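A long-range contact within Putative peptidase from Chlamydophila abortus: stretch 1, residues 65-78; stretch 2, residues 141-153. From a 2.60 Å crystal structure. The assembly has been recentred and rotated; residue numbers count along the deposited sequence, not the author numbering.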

# COMPACT_ATOMS: atom_id res chain seq x y z
N ASN A 65 3.79 -35.38 13.58
CA ASN A 65 3.14 -35.40 14.87
C ASN A 65 2.61 -34.03 15.30
O ASN A 65 3.38 -33.14 15.66
CB ASN A 65 4.13 -35.93 15.90
CG ASN A 65 3.55 -36.01 17.28
OD1 ASN A 65 3.10 -35.01 17.85
ND2 ASN A 65 3.59 -37.20 17.85
N SER A 66 1.30 -33.88 15.30
CA SER A 66 0.70 -32.58 15.52
C SER A 66 1.11 -31.93 16.82
O SER A 66 1.09 -30.71 16.93
CB SER A 66 -0.81 -32.68 15.44
OG SER A 66 -1.18 -33.15 14.15
N GLU A 67 1.49 -32.73 17.81
CA GLU A 67 1.87 -32.14 19.08
C GLU A 67 3.26 -31.51 19.01
O GLU A 67 3.55 -30.53 19.69
CB GLU A 67 1.78 -33.15 20.22
CG GLU A 67 1.98 -32.50 21.60
CD GLU A 67 1.21 -33.20 22.73
OE1 GLU A 67 1.75 -33.28 23.86
OE2 GLU A 67 0.06 -33.65 22.47
N SER A 68 4.11 -32.08 18.16
CA SER A 68 5.44 -31.54 17.96
C SER A 68 5.36 -30.21 17.21
O SER A 68 5.99 -29.21 17.58
CB SER A 68 6.30 -32.52 17.17
OG SER A 68 7.66 -32.23 17.40
N LEU A 69 4.55 -30.22 16.15
CA LEU A 69 4.34 -29.04 15.33
C LEU A 69 3.76 -27.94 16.20
O LEU A 69 4.20 -26.81 16.13
CB LEU A 69 3.40 -29.40 14.20
CG LEU A 69 2.96 -28.40 13.17
CD1 LEU A 69 4.15 -27.65 12.60
CD2 LEU A 69 2.24 -29.19 12.06
N LEU A 70 2.82 -28.28 17.05
CA LEU A 70 2.25 -27.27 17.91
C LEU A 70 3.36 -26.68 18.76
O LEU A 70 3.42 -25.47 18.97
CB LEU A 70 1.15 -27.83 18.79
CG LEU A 70 0.87 -26.91 19.99
CD1 LEU A 70 0.04 -25.70 19.59
CD2 LEU A 70 0.18 -27.67 21.07
N SER A 71 4.24 -27.54 19.24
CA SER A 71 5.38 -27.09 20.02
C SER A 71 6.29 -26.12 19.24
O SER A 71 6.67 -25.06 19.75
CB SER A 71 6.19 -28.28 20.50
OG SER A 71 7.25 -27.85 21.32
N LEU A 72 6.63 -26.49 18.00
CA LEU A 72 7.38 -25.65 17.08
C LEU A 72 6.78 -24.24 16.91
O LEU A 72 7.42 -23.23 17.25
CB LEU A 72 7.45 -26.33 15.73
CG LEU A 72 8.05 -25.49 14.62
CD1 LEU A 72 9.36 -24.93 15.10
CD2 LEU A 72 8.26 -26.33 13.37
N LEU A 73 5.56 -24.19 16.39
CA LEU A 73 4.83 -22.94 16.21
C LEU A 73 4.84 -22.12 17.50
O LEU A 73 5.15 -20.94 17.50
CB LEU A 73 3.38 -23.21 15.81
CG LEU A 73 3.15 -24.02 14.54
CD1 LEU A 73 1.66 -24.11 14.27
CD2 LEU A 73 3.86 -23.40 13.35
N THR A 74 4.48 -22.76 18.60
CA THR A 74 4.35 -22.11 19.88
C THR A 74 5.63 -21.37 20.23
O THR A 74 5.61 -20.25 20.76
CB THR A 74 4.02 -23.19 20.96
OG1 THR A 74 2.62 -23.49 20.90
CG2 THR A 74 4.36 -22.73 22.38
N THR A 75 6.74 -22.01 19.91
CA THR A 75 8.02 -21.56 20.36
C THR A 75 8.55 -20.51 19.43
O THR A 75 9.21 -19.57 19.85
CB THR A 75 9.01 -22.73 20.40
OG1 THR A 75 8.68 -23.56 21.51
CG2 THR A 75 10.42 -22.22 20.54
N LEU A 76 8.24 -20.66 18.14
CA LEU A 76 8.74 -19.69 17.23
C LEU A 76 7.91 -18.40 17.29
O LEU A 76 8.47 -17.31 17.22
CB LEU A 76 8.96 -20.27 15.83
CG LEU A 76 7.89 -20.36 14.77
CD1 LEU A 76 7.74 -19.00 14.12
CD2 LEU A 76 8.35 -21.36 13.74
N PHE A 77 6.60 -18.53 17.49
CA PHE A 77 5.78 -17.33 17.68
C PHE A 77 6.19 -16.55 18.92
O PHE A 77 6.02 -15.34 18.99
CB PHE A 77 4.29 -17.67 17.75
CG PHE A 77 3.72 -18.15 16.44
CD1 PHE A 77 4.28 -17.75 15.23
CD2 PHE A 77 2.64 -19.02 16.42
CE1 PHE A 77 3.76 -18.19 14.00
CE2 PHE A 77 2.11 -19.48 15.21
CZ PHE A 77 2.67 -19.05 13.99
N SER A 78 6.73 -17.26 19.90
CA SER A 78 7.05 -16.65 21.17
C SER A 78 8.30 -15.79 21.02
O SER A 78 8.35 -14.66 21.50
CB SER A 78 7.30 -17.75 22.20
OG SER A 78 7.11 -17.24 23.50
N SER A 141 -6.77 -30.92 10.61
CA SER A 141 -7.83 -31.54 11.41
C SER A 141 -7.51 -31.59 12.89
O SER A 141 -8.40 -31.82 13.69
CB SER A 141 -7.98 -32.99 11.00
OG SER A 141 -8.91 -33.05 9.96
N ALA A 142 -6.24 -31.46 13.25
CA ALA A 142 -5.87 -31.66 14.64
C ALA A 142 -6.33 -30.46 15.47
O ALA A 142 -6.15 -29.32 15.06
CB ALA A 142 -4.38 -31.91 14.76
N PRO A 143 -7.01 -30.74 16.59
CA PRO A 143 -7.50 -29.75 17.57
C PRO A 143 -6.44 -29.04 18.38
O PRO A 143 -6.65 -27.89 18.80
CB PRO A 143 -8.42 -30.59 18.48
CG PRO A 143 -8.76 -31.82 17.63
CD PRO A 143 -7.48 -32.10 16.91
N CYS A 144 -5.30 -29.66 18.63
CA CYS A 144 -4.27 -28.87 19.33
C CYS A 144 -3.66 -27.84 18.40
O CYS A 144 -3.06 -26.85 18.86
CB CYS A 144 -3.18 -29.74 19.94
SG CYS A 144 -2.47 -30.76 18.70
N LEU A 145 -3.81 -28.07 17.09
CA LEU A 145 -3.46 -27.09 16.05
C LEU A 145 -4.60 -26.18 15.60
O LEU A 145 -4.41 -25.37 14.70
CB LEU A 145 -2.96 -27.80 14.80
CG LEU A 145 -1.63 -28.50 14.97
CD1 LEU A 145 -1.22 -29.25 13.69
CD2 LEU A 145 -0.62 -27.49 15.42
N ALA A 146 -5.78 -26.32 16.18
CA ALA A 146 -6.95 -25.60 15.65
C ALA A 146 -6.81 -24.07 15.65
O ALA A 146 -7.32 -23.42 14.77
CB ALA A 146 -8.28 -26.04 16.33
N PRO A 147 -6.15 -23.50 16.67
CA PRO A 147 -5.93 -22.03 16.66
C PRO A 147 -4.98 -21.54 15.58
O PRO A 147 -4.89 -20.34 15.36
CB PRO A 147 -5.33 -21.75 18.04
CG PRO A 147 -5.74 -22.96 18.91
CD PRO A 147 -5.68 -24.12 17.93
N TYR A 148 -4.28 -22.46 14.92
CA TYR A 148 -3.25 -22.12 13.95
C TYR A 148 -3.63 -22.70 12.61
O TYR A 148 -2.78 -23.03 11.80
CB TYR A 148 -1.88 -22.69 14.37
CG TYR A 148 -1.52 -22.37 15.81
CD1 TYR A 148 -0.89 -21.16 16.14
CD2 TYR A 148 -1.85 -23.25 16.84
CE1 TYR A 148 -0.58 -20.85 17.46
CE2 TYR A 148 -1.56 -22.94 18.16
CZ TYR A 148 -0.92 -21.75 18.46
OH TYR A 148 -0.62 -21.48 19.77
N ARG A 149 -4.93 -22.82 12.38
CA ARG A 149 -5.40 -23.46 11.15
C ARG A 149 -5.15 -22.60 9.89
O ARG A 149 -4.64 -23.07 8.89
CB ARG A 149 -6.88 -23.82 11.26
CG ARG A 149 -7.20 -25.16 10.67
CD ARG A 149 -8.64 -25.21 10.17
NE ARG A 149 -8.86 -26.42 9.37
CZ ARG A 149 -9.06 -26.44 8.04
NH1 ARG A 149 -9.23 -27.60 7.43
NH2 ARG A 149 -9.09 -25.32 7.33
N PHE A 150 -5.53 -21.33 9.95
CA PHE A 150 -5.36 -20.46 8.81
C PHE A 150 -3.88 -20.27 8.50
O PHE A 150 -3.43 -20.41 7.34
CB PHE A 150 -6.01 -19.13 9.08
CG PHE A 150 -5.82 -18.17 7.98
CD1 PHE A 150 -6.13 -18.53 6.67
CD2 PHE A 150 -5.34 -16.88 8.24
CE1 PHE A 150 -5.98 -17.64 5.62
CE2 PHE A 150 -5.18 -15.98 7.21
CZ PHE A 150 -5.50 -16.36 5.89
N TYR A 151 -3.12 -19.98 9.55
CA TYR A 151 -1.70 -19.90 9.45
C TYR A 151 -1.15 -21.11 8.69
O TYR A 151 -0.44 -20.95 7.71
CB TYR A 151 -1.06 -19.80 10.83
CG TYR A 151 0.44 -19.69 10.74
CD1 TYR A 151 1.05 -18.46 10.51
CD2 TYR A 151 1.25 -20.81 10.86
CE1 TYR A 151 2.41 -18.35 10.40
CE2 TYR A 151 2.61 -20.70 10.75
CZ TYR A 151 3.17 -19.47 10.52
OH TYR A 151 4.52 -19.36 10.42
N LEU A 152 -1.47 -22.31 9.13
CA LEU A 152 -0.96 -23.49 8.42
C LEU A 152 -1.61 -23.68 7.07
O LEU A 152 -1.00 -24.22 6.17
CB LEU A 152 -1.21 -24.74 9.23
CG LEU A 152 -0.35 -24.76 10.47
CD1 LEU A 152 -1.01 -25.61 11.51
CD2 LEU A 152 1.01 -25.32 10.06
N GLU A 153 -2.86 -23.27 6.94
CA GLU A 153 -3.55 -23.44 5.70
C GLU A 153 -2.79 -22.67 4.63
O GLU A 153 -2.51 -23.21 3.56
CB GLU A 153 -4.96 -22.92 5.82
CG GLU A 153 -5.78 -23.12 4.57
CD GLU A 153 -7.21 -22.64 4.74
OE1 GLU A 153 -7.49 -21.95 5.74
OE2 GLU A 153 -8.05 -22.97 3.87

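No hydrogen bond crosses this contact; it is built from side-chain packing, and apolar groups need no polar partner across it. Helix 66-78 presents one stripe, Ser66, Leu69, Leu70, Leu73 and Phe77, which recur at intervals of three or four residues, with Leu69 and Leu70 side by side, so that successive turns meet a chain that starts as loop and turn and ends in helix 149-153, running at 96° to the first.

Ala142 opens the contact with a small methyl, its CB 3.5 Å from Ser66 OG, where the CA atoms of Ser66 and Ala142 are 6.7 Å apart; larger side chains fill the space further along. The type I turn from Pro143 to Ala146 then carries Cys144 and Leu145 against the helix. Cys144 packs its CB 4.1 Å from Leu70 CD2. Leu145 starts out sideways, but its end reaches in: CD1 lies 3.8 Å from Leu69 CD2, and CD2 3.8 Å from Leu70 CB, so one leucine fills the space beside Ser66, Leu69, Leu70 and Leu73.

Tyr148, at the N-cap position of the second helix, spans three residues of the stripe. Its CE2 is 3.5 Å from Leu70 CD1, its CB 3.8 Å from Leu73 CD1, and its CD1 3.6 Å from Phe77 CE2, a rim-to-rim aromatic meeting. One turn on, Tyr151 offers its ring face to the edge of Phe77, with CZ 3.5 Å from Phe77 CZ and planes at 87°. Leu152 closes the patch, CD1 4.1 Å from Leu73 CD1.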